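Local coordinates for 2-hydroxyisobutanoyl-CoA mutase large subunit (Aquincola tertiaricarbonis, PDB 4R3U), which catalyses, together with its small cobalamin-binding partner subunit, the interconversion of 2-hydroxyisobutyryl-CoA and (S)-3-hydroxybutyryl-CoA, at residues Met98-Gly103 with Met395-Gln400; His256-Gly261 with Phe299-Gly304; Cys342-Ala347 with Gln374-Asn379. One frame throughout, in Å; residues are numbered along the deposited sequence.

Contact 1. Residues Met98-Gly103 with Met395-Gln400. With 5AD (5'-deoxyadenosine), chain G.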
loop_
_atom_site.group_PDB
_atom_site.type_symbol
_atom_site.label_atom_id
_atom_site.label_comp_id
_atom_site.label_asym_id
_atom_site.label_seq_id
_atom_site.Cartn_x
_atom_site.Cartn_y
_atom_site.Cartn_z
ATOM N N MET A 98 -9.603 13.744 5.195
ATOM C CA MET A 98 -8.639 13.614 4.122
ATOM C C MET A 98 -8.319 15.079 3.848
ATOM O O MET A 98 -9.116 15.825 3.247
ATOM C CB MET A 98 -9.257 12.884 2.928
ATOM C CG MET A 98 -9.824 11.539 3.343
ATOM S SD MET A 98 -10.307 10.506 1.976
ATOM C CE MET A 98 -10.963 9.101 2.872
ATOM N N ARG A 99 -7.228 15.516 4.495
ATOM C CA ARG A 99 -6.790 16.904 4.547
ATOM C C ARG A 99 -5.352 17.063 3.998
ATOM O O ARG A 99 -4.356 16.870 4.716
ATOM C CB ARG A 99 -6.906 17.379 5.993
ATOM C CG ARG A 99 -6.645 18.854 6.182
ATOM C CD ARG A 99 -6.426 19.216 7.633
ATOM N NE ARG A 99 -7.515 18.772 8.505
ATOM C CZ ARG A 99 -8.674 19.403 8.644
ATOM N NH1 ARG A 99 -8.924 20.507 7.954
ATOM N NH2 ARG A 99 -9.595 18.928 9.463
ATOM N N GLN A 100 -5.279 17.425 2.696
ATOM C CA GLN A 100 -4.059 17.620 1.929
ATOM C C GLN A 100 -3.524 19.048 2.005
ATOM O O GLN A 100 -4.287 20.010 1.823
ATOM C CB GLN A 100 -4.290 17.228 0.458
ATOM C CG GLN A 100 -4.631 15.769 0.241
ATOM C CD GLN A 100 -3.558 14.824 0.695
ATOM O OE1 GLN A 100 -3.741 14.067 1.646
ATOM N NE2 GLN A 100 -2.429 14.823 0.009
ATOM N N ILE A 101 -2.198 19.181 2.215
ATOM C CA ILE A 101 -1.518 20.485 2.268
ATOM C C ILE A 101 -1.583 21.136 0.880
ATOM O O ILE A 101 -1.392 20.468 -0.139
ATOM C CB ILE A 101 -0.026 20.373 2.722
ATOM C CG1 ILE A 101 0.177 19.793 4.116
ATOM C CG2 ILE A 101 0.683 21.663 2.545
ATOM C CD1 ILE A 101 1.437 18.907 4.168
ATOM N N ALA A 102 -1.832 22.442 0.866
ATOM C CA ALA A 102 -1.868 23.297 -0.319
ATOM C C ALA A 102 -1.210 24.631 0.081
ATOM O O ALA A 102 -1.502 25.169 1.159
ATOM C CB ALA A 102 -3.311 23.528 -0.772
ATOM N N GLY A 103 -0.317 25.131 -0.771
ATOM C CA GLY A 103 0.340 26.396 -0.506
ATOM C C GLY A 103 1.379 26.753 -1.534
ATOM O O GLY A 103 2.348 26.022 -1.715
ATOM N N MET A 395 -3.496 11.390 -6.536
ATOM C CA MET A 395 -3.059 10.022 -6.220
ATOM C C MET A 395 -3.029 9.791 -4.705
ATOM O O MET A 395 -3.453 8.713 -4.236
ATOM C CB MET A 395 -1.723 9.719 -6.875
ATOM C CG MET A 395 -1.154 8.309 -6.556
ATOM S SD MET A 395 -2.181 6.927 -7.109
ATOM C CE MET A 395 -2.174 7.177 -8.909
ATOM N N ALA A 396 -2.595 10.824 -3.934
ATOM C CA ALA A 396 -2.549 10.796 -2.478
ATOM C C ALA A 396 -3.948 10.680 -1.907
ATOM O O ALA A 396 -4.144 9.934 -0.958
ATOM C CB ALA A 396 -1.844 12.026 -1.956
ATOM N N LEU A 397 -4.941 11.349 -2.520
ATOM C CA LEU A 397 -6.340 11.244 -2.097
ATOM C C LEU A 397 -6.935 9.874 -2.470
ATOM O O LEU A 397 -7.604 9.281 -1.632
ATOM C CB LEU A 397 -7.187 12.396 -2.667
ATOM C CG LEU A 397 -6.976 13.753 -2.004
ATOM C CD1 LEU A 397 -7.448 14.886 -2.908
ATOM C CD2 LEU A 397 -7.659 13.806 -0.640
ATOM N N ARG A 398 -6.639 9.340 -3.686
ATOM C CA ARG A 398 -7.131 8.030 -4.122
ATOM C C ARG A 398 -6.645 6.924 -3.190
ATOM O O ARG A 398 -7.388 5.969 -2.918
ATOM C CB ARG A 398 -6.760 7.737 -5.592
ATOM C CG ARG A 398 -7.393 8.656 -6.638
ATOM C CD ARG A 398 -8.901 8.544 -6.771
ATOM N NE ARG A 398 -9.413 9.580 -7.664
ATOM C CZ ARG A 398 -9.944 10.736 -7.264
ATOM N NH1 ARG A 398 -10.055 11.015 -5.973
ATOM N NH2 ARG A 398 -10.370 11.619 -8.155
ATOM N N THR A 399 -5.410 7.087 -2.671
ATOM C CA THR A 399 -4.772 6.188 -1.712
ATOM C C THR A 399 -5.651 6.079 -0.461
ATOM O O THR A 399 -5.997 4.965 -0.037
ATOM C CB THR A 399 -3.336 6.685 -1.375
ATOM O OG1 THR A 399 -2.584 6.820 -2.592
ATOM C CG2 THR A 399 -2.601 5.769 -0.407
ATOM N N GLN A 400 -6.041 7.238 0.098
ATOM C CA GLN A 400 -6.867 7.333 1.298
ATOM C C GLN A 400 -8.249 6.713 1.054
ATOM O O GLN A 400 -8.725 5.919 1.860
ATOM C CB GLN A 400 -6.963 8.811 1.758
ATOM C CG GLN A 400 -5.678 9.331 2.403
ATOM C CD GLN A 400 -5.864 10.655 3.127
ATOM O OE1 GLN A 400 -6.612 10.760 4.111
ATOM N NE2 GLN A 400 -5.150 11.694 2.693
HETATM N N1 5AD G . 2.021 22.084 -0.995
HETATM C C2 5AD G . 1.867 20.752 -0.613
HETATM N N3 5AD G . 2.793 20.189 0.302
HETATM C C4 5AD G . 3.744 20.978 0.847
HETATM N N9 5AD G . 4.731 20.732 1.713
HETATM C C8 5AD G . 5.329 21.897 1.982
HETATM N N7 5AD G . 4.794 22.849 1.236
HETATM C C5 5AD G . 3.795 22.292 0.542
HETATM C C6 5AD G . 2.940 22.818 -0.349
HETATM N N6 5AD G . 3.123 24.099 -0.623
HETATM C "C1'" 5AD G . 4.987 19.559 2.565
HETATM C "C2'" 5AD G . 5.443 18.324 1.870
HETATM C "C3'" 5AD G . 6.343 17.697 2.922
HETATM C "C4'" 5AD G . 6.344 18.655 4.114
HETATM C "C5'" 5AD G . 7.762 18.809 4.651
HETATM O "O4'" 5AD G . 6.019 19.881 3.510
HETATM O "O2'" 5AD G . 4.312 17.466 1.667
HETATM O "O3'" 5AD G . 5.821 16.405 3.283
#
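M98 and Q400 run past each other in opposite directions, and so do Q100 and Q400, which places the Q400 side chain against both M98 and Q100. M98 CG, anti to the carbonyl carbon and beside the backbone N (chi1 -55°), lies 3.4 Å from Q400 OE1. The chain then extends (chi2 -170°) to put SD 3.8 Å from Q400 CB. Q100 CG comes within 3.7 Å of L397 CD2, a methyl that also meets M98 CB at 4.0 Å. The amide planes of Q100 and Q400 stand 61° apart; although Q100 OE1 and Q400 NE2 are 3.0 Å from each other, the angle is too poor for a hydrogen bond. Both amides find partners nearby instead: Q100 NE2 donates to T378 O, while Q400 takes W96 NE1 on its OE1 and gives NE2 to T378 OG1 and L376 O. Q100 NE2 also sits 3.5 Å from A396 CB. Further along the strand, I101 turns to the nucleoside, with CG2 3.4 Å from N3 of 5'-deoxyadenosine. Helix 390-405 thus covers the outside of strand 97-102, whose far end borders the adenosine pocket: strand-helix packing of a TIM-type beta/alpha barrel, as in acyl-CoA mutases.

Contact 2. Residues His256-Gly261 with Phe299-Gly304. With 3HC (3-hydroxybutanoyl-coenzyme A), chain E.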
loop_
_atom_site.group_PDB
_atom_site.type_symbol
_atom_site.label_atom_id
_atom_site.label_comp_id
_atom_site.label_asym_id
_atom_site.label_seq_id
_atom_site.Cartn_x
_atom_site.Cartn_y
_atom_site.Cartn_z
ATOM N N HIS A 256 7.672 16.920 12.958
ATOM C CA HIS A 256 8.886 17.674 12.687
ATOM C C HIS A 256 10.062 17.139 13.456
ATOM O O HIS A 256 11.179 17.201 12.948
ATOM C CB HIS A 256 8.653 19.157 12.973
ATOM C CG HIS A 256 7.315 19.636 12.496
ATOM N ND1 HIS A 256 6.178 19.528 13.299
ATOM C CD2 HIS A 256 6.962 20.177 11.308
ATOM C CE1 HIS A 256 5.187 20.026 12.577
ATOM N NE2 HIS A 256 5.610 20.434 11.377
ATOM N N ILE A 257 9.822 16.631 14.700
ATOM C CA ILE A 257 10.848 16.019 15.545
ATOM C C ILE A 257 11.331 14.762 14.803
ATOM O O ILE A 257 12.544 14.594 14.621
ATOM C CB ILE A 257 10.329 15.750 17.007
ATOM C CG1 ILE A 257 10.077 17.082 17.781
ATOM C CG2 ILE A 257 11.280 14.822 17.816
ATOM C CD1 ILE A 257 9.020 17.003 18.889
ATOM N N SER A 258 10.384 13.924 14.309
ATOM C CA SER A 258 10.734 12.724 13.531
ATOM C C SER A 258 11.506 13.094 12.254
ATOM O O SER A 258 12.589 12.558 11.993
ATOM C CB SER A 258 9.481 11.939 13.160
ATOM O OG SER A 258 9.845 10.727 12.524
ATOM N N GLU A 259 10.926 14.003 11.460
ATOM C CA GLU A 259 11.486 14.464 10.187
ATOM C C GLU A 259 12.852 15.174 10.310
ATOM O O GLU A 259 13.636 15.162 9.344
ATOM C CB GLU A 259 10.451 15.270 9.410
ATOM C CG GLU A 259 9.297 14.412 8.931
ATOM C CD GLU A 259 9.555 13.635 7.659
ATOM O OE1 GLU A 259 9.395 12.394 7.678
ATOM O OE2 GLU A 259 9.951 14.263 6.651
ATOM N N ALA A 260 13.143 15.744 11.508
ATOM C CA ALA A 260 14.434 16.351 11.842
ATOM C C ALA A 260 15.495 15.235 12.103
ATOM O O ALA A 260 16.668 15.545 12.290
ATOM C CB ALA A 260 14.300 17.245 13.066
ATOM N N GLY A 261 15.037 13.977 12.198
ATOM C CA GLY A 261 15.855 12.781 12.373
ATOM C C GLY A 261 15.658 11.970 13.629
ATOM O O GLY A 261 16.539 11.182 13.987
ATOM N N PHE A 299 -0.068 16.334 16.346
ATOM C CA PHE A 299 0.306 16.054 14.964
ATOM C C PHE A 299 1.501 15.109 14.970
ATOM O O PHE A 299 2.574 15.441 15.480
ATOM C CB PHE A 299 0.578 17.374 14.193
ATOM C CG PHE A 299 1.240 17.285 12.830
ATOM C CD1 PHE A 299 0.920 16.260 11.943
ATOM C CD2 PHE A 299 2.120 18.267 12.408
ATOM C CE1 PHE A 299 1.506 16.194 10.685
ATOM C CE2 PHE A 299 2.697 18.213 11.130
ATOM C CZ PHE A 299 2.366 17.190 10.265
ATOM N N PHE A 300 1.302 13.910 14.425
ATOM C CA PHE A 300 2.353 12.880 14.359
ATOM C C PHE A 300 2.612 12.380 12.937
ATOM O O PHE A 300 1.763 12.509 12.064
ATOM C CB PHE A 300 2.020 11.706 15.307
ATOM C CG PHE A 300 1.972 12.132 16.756
ATOM C CD1 PHE A 300 3.135 12.525 17.425
ATOM C CD2 PHE A 300 0.759 12.184 17.445
ATOM C CE1 PHE A 300 3.083 12.949 18.755
ATOM C CE2 PHE A 300 0.714 12.593 18.776
ATOM C CZ PHE A 300 1.871 12.988 19.421
ATOM N N VAL A 301 3.780 11.809 12.721
ATOM C CA VAL A 301 4.141 11.188 11.449
ATOM C C VAL A 301 3.640 9.724 11.487
ATOM O O VAL A 301 3.436 9.154 12.573
ATOM C CB VAL A 301 5.707 11.233 11.213
ATOM C CG1 VAL A 301 6.456 10.316 12.183
ATOM C CG2 VAL A 301 6.074 10.907 9.780
ATOM N N SER A 302 3.501 9.120 10.308
ATOM C CA SER A 302 3.276 7.697 10.150
ATOM C C SER A 302 4.508 7.277 9.376
ATOM O O SER A 302 4.624 7.538 8.166
ATOM C CB SER A 302 2.015 7.397 9.361
ATOM O OG SER A 302 1.916 5.987 9.257
ATOM N N GLN A 303 5.497 6.755 10.115
ATOM C CA GLN A 303 6.775 6.322 9.567
ATOM C C GLN A 303 6.685 4.939 8.963
ATOM O O GLN A 303 5.584 4.335 8.919
ATOM C CB GLN A 303 7.925 6.443 10.587
ATOM C CG GLN A 303 8.869 7.607 10.328
ATOM C CD GLN A 303 10.015 7.318 9.356
ATOM O OE1 GLN A 303 10.344 6.169 8.987
ATOM N NE2 GLN A 303 10.679 8.379 8.945
ATOM N N GLY A 304 7.858 4.483 8.465
ATOM C CA GLY A 304 8.037 3.255 7.725
ATOM C C GLY A 304 7.854 1.976 8.465
ATOM O O GLY A 304 7.565 0.988 7.805
HETATM N N1A 3HC E . -18.658 10.041 15.822
HETATM C C2A 3HC E . -19.340 11.316 16.138
HETATM N N3A 3HC E . -18.513 12.485 15.813
HETATM C C4A 3HC E . -17.277 12.353 15.275
HETATM C C5A 3HC E . -16.731 11.144 15.024
HETATM C C6A 3HC E . -17.411 10.013 15.317
HETATM N N6A 3HC E . -16.820 8.849 15.051
HETATM N N7A 3HC E . -15.525 11.356 14.490
HETATM C C8A 3HC E . -15.332 12.669 14.404
HETATM N N9A 3HC E . -16.395 13.282 14.915
HETATM C C1B 3HC E . -16.664 14.746 15.050
HETATM C C2B 3HC E . -15.705 15.430 16.002
HETATM O O2B 3HC E . -16.160 15.357 17.357
HETATM C C3B 3HC E . -15.699 16.856 15.477
HETATM O O3B 3HC E . -16.851 17.588 15.961
HETATM P P3B 3HC E . -16.768 19.096 16.534
HETATM O O7A 3HC E . -16.260 19.865 15.379
HETATM O O8A 3HC E . -18.185 19.365 16.881
HETATM O O9A 3HC E . -15.847 18.952 17.683
HETATM C C4B 3HC E . -15.850 16.679 13.970
HETATM O O4B 3HC E . -16.472 15.374 13.763
HETATM C C5B 3HC E . -14.490 16.789 13.259
HETATM O O5B 3HC E . -13.698 15.609 13.518
HETATM P P1A 3HC E . -12.274 15.630 14.309
HETATM O O1A 3HC E . -12.177 16.794 15.232
HETATM O O2A 3HC E . -12.034 14.284 14.856
HETATM O O3A 3HC E . -11.314 15.791 12.987
HETATM P P2A 3HC E . -10.662 17.157 12.396
HETATM O O4A 3HC E . -9.930 16.808 11.170
HETATM O O5A 3HC E . -11.658 18.255 12.343
HETATM O O6A 3HC E . -9.639 17.508 13.550
HETATM C CBP 3HC E . -7.513 17.654 14.703
HETATM C CCP 3HC E . -8.438 16.771 13.839
HETATM C CDP 3HC E . -8.208 17.821 16.061
HETATM C CEP 3HC E . -6.187 16.922 14.941
HETATM C CAP 3HC E . -7.287 19.057 14.043
HETATM O OAP 3HC E . -6.537 19.984 14.858
HETATM C C9P 3HC E . -6.809 19.061 12.563
HETATM O O9P 3HC E . -7.615 19.020 11.631
HETATM N N8P 3HC E . -5.489 19.210 12.368
HETATM C C7P 3HC E . -4.927 19.299 11.015
HETATM C C6P 3HC E . -3.465 19.719 11.077
HETATM C C5P 3HC E . -2.803 19.726 9.696
HETATM O O5P 3HC E . -3.378 19.327 8.679
HETATM N N4P 3HC E . -1.555 20.206 9.718
HETATM C C3P 3HC E . -0.729 20.286 8.522
HETATM C C2P 3HC E . 0.710 20.281 8.961
HETATM S S1P 3HC E . 1.848 20.278 7.542
HETATM C C1 3HC E . 3.382 20.325 8.483
HETATM O O1 3HC E . 3.551 21.024 9.480
HETATM C C2 3HC E . 4.491 19.356 8.036
HETATM C C3 3HC E . 5.242 19.860 6.801
HETATM O O3 3HC E . 4.318 20.069 5.739
HETATM C C4 3HC E . 6.017 21.152 7.103
#
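S258 and V301 each bury 46 Å² here, more than any other residue of the contact, and they meet through S258 OG and V301 CG1 at 3.4 Å. V301 CG1 stands between the backbone N and the carbonyl carbon (chi1 69°), and S258 CB lies 3.6 Å from the same methyl. Q303 CG closes on S258 OG from further along the chain, at 3.9 Å. H256 is the third main participant: its CE1 comes 3.4 Å from F299 CE2, with ring centroids 5.2 Å apart and planes at 78°, an oblique pair. At the edge of the imidazole, NE2 donates to the thioester carbonyl O1 of 3-hydroxybutanoyl-CoA (2.9 Å, N-H...O angle 157°). F299 CE2 lies 3.4 Å from that same oxygen, so both rings border one ligand atom. An alanine at H256 would probably leave O1 without this donor and open a gap beside the F299 ring. E259, near the end of the helix, touches cobalamin, and its OE1 accepts from A347 N. Beyond it G261, at positive phi, closes a Schellman motif. Helix 255-259 thereby packs on strand 298-302 at the acyl end of the substrate-binding site of the mutase barrel.

Contact 3. Residues Cys342-Ala347 with Gln374-Asn379. With 3HC (3-hydroxybutanoyl-coenzyme A), chain E.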
loop_
_atom_site.group_PDB
_atom_site.type_symbol
_atom_site.label_atom_id
_atom_site.label_comp_id
_atom_site.label_asym_id
_atom_site.label_seq_id
_atom_site.Cartn_x
_atom_site.Cartn_y
_atom_site.Cartn_z
ATOM N N CYS A 342 -2.300 13.272 11.162
ATOM C CA CYS A 342 -1.162 12.443 10.789
ATOM C C CYS A 342 -0.718 12.796 9.366
ATOM O O CYS A 342 -1.541 13.108 8.513
ATOM C CB CYS A 342 -1.519 10.958 10.922
ATOM S SG CYS A 342 -0.124 9.824 10.732
ATOM N N GLN A 343 0.587 12.751 9.125
ATOM C CA GLN A 343 1.157 12.927 7.803
ATOM C C GLN A 343 2.098 11.773 7.642
ATOM O O GLN A 343 2.780 11.405 8.601
ATOM C CB GLN A 343 1.884 14.274 7.655
ATOM C CG GLN A 343 2.370 14.554 6.220
ATOM C CD GLN A 343 2.973 15.930 6.044
ATOM O OE1 GLN A 343 2.825 16.835 6.868
ATOM N NE2 GLN A 343 3.632 16.138 4.937
ATOM N N THR A 344 2.120 11.177 6.443
ATOM C CA THR A 344 2.998 10.068 6.122
ATOM C C THR A 344 4.434 10.599 6.085
ATOM O O THR A 344 4.631 11.810 5.848
ATOM C CB THR A 344 2.489 9.324 4.865
ATOM O OG1 THR A 344 2.528 10.191 3.730
ATOM C CG2 THR A 344 1.064 8.771 5.040
ATOM N N ALA A 345 5.440 9.726 6.393
ATOM C CA ALA A 345 6.840 10.144 6.424
ATOM C C ALA A 345 7.439 10.502 5.072
ATOM O O ALA A 345 7.815 9.629 4.269
ATOM C CB ALA A 345 7.687 9.098 7.119
ATOM N N ALA A 346 7.598 11.803 4.854
ATOM C CA ALA A 346 8.201 12.397 3.669
ATOM C C ALA A 346 9.716 11.979 3.578
ATOM O O ALA A 346 10.226 11.729 2.476
ATOM C CB ALA A 346 8.068 13.879 3.790
ATOM N N ALA A 347 10.406 11.836 4.752
ATOM C CA ALA A 347 11.806 11.439 4.794
ATOM C C ALA A 347 12.088 9.998 4.235
ATOM O O ALA A 347 13.256 9.689 3.911
ATOM C CB ALA A 347 12.367 11.604 6.205
ATOM N N GLN A 374 -7.294 11.140 13.237
ATOM C CA GLN A 374 -8.535 11.930 13.054
ATOM C C GLN A 374 -8.518 12.661 11.742
ATOM O O GLN A 374 -9.575 13.055 11.220
ATOM C CB GLN A 374 -8.687 12.973 14.180
ATOM C CG GLN A 374 -9.273 12.429 15.461
ATOM C CD GLN A 374 -8.507 11.281 16.053
ATOM O OE1 GLN A 374 -7.425 11.441 16.614
ATOM N NE2 GLN A 374 -9.030 10.084 15.883
ATOM N N SER A 375 -7.296 12.906 11.259
ATOM C CA SER A 375 -7.004 13.650 10.057
ATOM C C SER A 375 -5.727 13.085 9.446
ATOM O O SER A 375 -4.813 12.646 10.175
ATOM C CB SER A 375 -6.866 15.135 10.395
ATOM O OG SER A 375 -6.681 15.959 9.256
ATOM N N LEU A 376 -5.672 13.057 8.103
ATOM C CA LEU A 376 -4.526 12.516 7.395
ATOM C C LEU A 376 -4.169 13.225 6.122
ATOM O O LEU A 376 -5.026 13.437 5.265
ATOM C CB LEU A 376 -4.728 11.009 7.128
ATOM C CG LEU A 376 -3.640 10.198 6.376
ATOM C CD1 LEU A 376 -2.331 10.145 7.157
ATOM C CD2 LEU A 376 -4.144 8.809 6.041
ATOM N N HIS A 377 -2.860 13.528 5.973
ATOM C CA HIS A 377 -2.263 14.013 4.755
ATOM C C HIS A 377 -1.373 12.847 4.252
ATOM O O HIS A 377 -0.477 12.369 4.969
ATOM C CB HIS A 377 -1.375 15.255 4.992
ATOM C CG HIS A 377 -0.577 15.663 3.773
ATOM N ND1 HIS A 377 -1.028 16.653 2.902
ATOM C CD2 HIS A 377 0.605 15.186 3.312
ATOM C CE1 HIS A 377 -0.128 16.719 1.937
ATOM N NE2 HIS A 377 0.886 15.879 2.152
ATOM N N THR A 378 -1.589 12.437 2.994
ATOM C CA THR A 378 -0.731 11.480 2.319
ATOM C C THR A 378 0.187 12.282 1.394
ATOM O O THR A 378 -0.288 13.186 0.685
ATOM C CB THR A 378 -1.538 10.398 1.586
ATOM O OG1 THR A 378 -2.716 10.967 1.036
ATOM C CG2 THR A 378 -1.896 9.232 2.482
ATOM N N ASN A 379 1.499 11.962 1.389
ATOM C CA ASN A 379 2.431 12.699 0.547
ATOM C C ASN A 379 2.288 12.329 -0.919
ATOM O O ASN A 379 1.705 11.283 -1.216
ATOM C CB ASN A 379 3.878 12.509 1.017
ATOM C CG ASN A 379 4.109 12.924 2.429
ATOM O OD1 ASN A 379 3.532 13.896 2.918
ATOM N ND2 ASN A 379 4.931 12.153 3.129
HETATM N N1A 3HC E . -18.658 10.041 15.822
HETATM C C2A 3HC E . -19.340 11.316 16.138
HETATM N N3A 3HC E . -18.513 12.485 15.813
HETATM C C4A 3HC E . -17.277 12.353 15.275
HETATM C C5A 3HC E . -16.731 11.144 15.024
HETATM C C6A 3HC E . -17.411 10.013 15.317
HETATM N N6A 3HC E . -16.820 8.849 15.051
HETATM N N7A 3HC E . -15.525 11.356 14.490
HETATM C C8A 3HC E . -15.332 12.669 14.404
HETATM N N9A 3HC E . -16.395 13.282 14.915
HETATM C C1B 3HC E . -16.664 14.746 15.050
HETATM C C2B 3HC E . -15.705 15.430 16.002
HETATM O O2B 3HC E . -16.160 15.357 17.357
HETATM C C3B 3HC E . -15.699 16.856 15.477
HETATM O O3B 3HC E . -16.851 17.588 15.961
HETATM P P3B 3HC E . -16.768 19.096 16.534
HETATM O O7A 3HC E . -16.260 19.865 15.379
HETATM O O8A 3HC E . -18.185 19.365 16.881
HETATM O O9A 3HC E . -15.847 18.952 17.683
HETATM C C4B 3HC E . -15.850 16.679 13.970
HETATM O O4B 3HC E . -16.472 15.374 13.763
HETATM C C5B 3HC E . -14.490 16.789 13.259
HETATM O O5B 3HC E . -13.698 15.609 13.518
HETATM P P1A 3HC E . -12.274 15.630 14.309
HETATM O O1A 3HC E . -12.177 16.794 15.232
HETATM O O2A 3HC E . -12.034 14.284 14.856
HETATM O O3A 3HC E . -11.314 15.791 12.987
HETATM P P2A 3HC E . -10.662 17.157 12.396
HETATM O O4A 3HC E . -9.930 16.808 11.170
HETATM O O5A 3HC E . -11.658 18.255 12.343
HETATM O O6A 3HC E . -9.639 17.508 13.550
HETATM C CBP 3HC E . -7.513 17.654 14.703
HETATM C CCP 3HC E . -8.438 16.771 13.839
HETATM C CDP 3HC E . -8.208 17.821 16.061
HETATM C CEP 3HC E . -6.187 16.922 14.941
HETATM C CAP 3HC E . -7.287 19.057 14.043
HETATM O OAP 3HC E . -6.537 19.984 14.858
HETATM C C9P 3HC E . -6.809 19.061 12.563
HETATM O O9P 3HC E . -7.615 19.020 11.631
HETATM N N8P 3HC E . -5.489 19.210 12.368
HETATM C C7P 3HC E . -4.927 19.299 11.015
HETATM C C6P 3HC E . -3.465 19.719 11.077
HETATM C C5P 3HC E . -2.803 19.726 9.696
HETATM O O5P 3HC E . -3.378 19.327 8.679
HETATM N N4P 3HC E . -1.555 20.206 9.718
HETATM C C3P 3HC E . -0.729 20.286 8.522
HETATM C C2P 3HC E . 0.710 20.281 8.961
HETATM S S1P 3HC E . 1.848 20.278 7.542
HETATM C C1 3HC E . 3.382 20.325 8.483
HETATM O O1 3HC E . 3.551 21.024 9.480
HETATM C C2 3HC E . 4.491 19.356 8.036
HETATM C C3 3HC E . 5.242 19.860 6.801
HETATM O O3 3HC E . 4.318 20.069 5.739
HETATM C C4 3HC E . 6.017 21.152 7.103
HETATM O O HOH W 1 4.701 9.104 2.648
#
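T344 OG1 is gripped by two groups: it accepts from N379 N at 3.1 Å and bonds a water 2.7 Å from OG1. It stands between its own backbone N and carbonyl carbon (chi1 64°), where it meets both. The N379 amide completes the cluster. Its ND2 donates to T344 O at 2.8 Å, approaching from well above the carbonyl plane, and makes a weak bond to the same water. Its OD1 accepts from Q343 NE2 at 3.0 Å (N-H...O angle 167°), lying close to the amide plane of Q343 although the two amides are steeply turned against each other.

Next to this cluster along the chain, strands 342-344 and 375-377 run parallel; the axes of these segments approach to 4.7 Å at 24°. Three backbone bonds join them: C342 N to S375 O, H377 N to C342 O and T344 N to H377 O. On one face Q343 and H377 lie side by side and point the same way, Q343 CG 3.5 Å from H377 CD2. On the other, C342 CB packs on L376 CD1. H377 ND1 is bonded to I101 N, which ties the imidazole to the next strand. With helix 357-370 the two strands form a beta-alpha-beta unit of the barrel.

Q343 CG is anti to the backbone N and the chain runs on extended to CD; the amide at its end has OE1 3.2 Å from C2 of 3-hydroxybutanoyl-CoA. Since NE2 is held by N379, the amide's rotation is probably fixed with OE1 on the substrate side. The chemistry therefore implies that N379, itself held by T344, probably helps to position Q343 beside the acyl chain: second-shell with respect to the acyl group, although N379 itself lines the 5'-deoxyadenosine pocket.

Overall arrangement
All three contacts are buried and belong to the same parallel sheet, but they join it differently. Contact 3 is strand against strand, carried by backbone and amide hydrogen bonds; contacts 1 and 2 set a helix against a strand and rely mainly on close packing between side chains. Strands 97-102 and 375-377 are neighbours, so contacts 1 and 3 touch directly, with T378 OG1 bonded to A396 O. Contacts 2 and 3 meet through adjacent strands 298-302 and 340-344, where S302 pairs with Q343 and A345. All three border 3-hydroxybutanoyl-CoA; contacts 1 and 3 also line the 5'-deoxyadenosine pocket, contacts 2 and 3 reach cobalamin, and the helix of contact 1 faces the second large subunit.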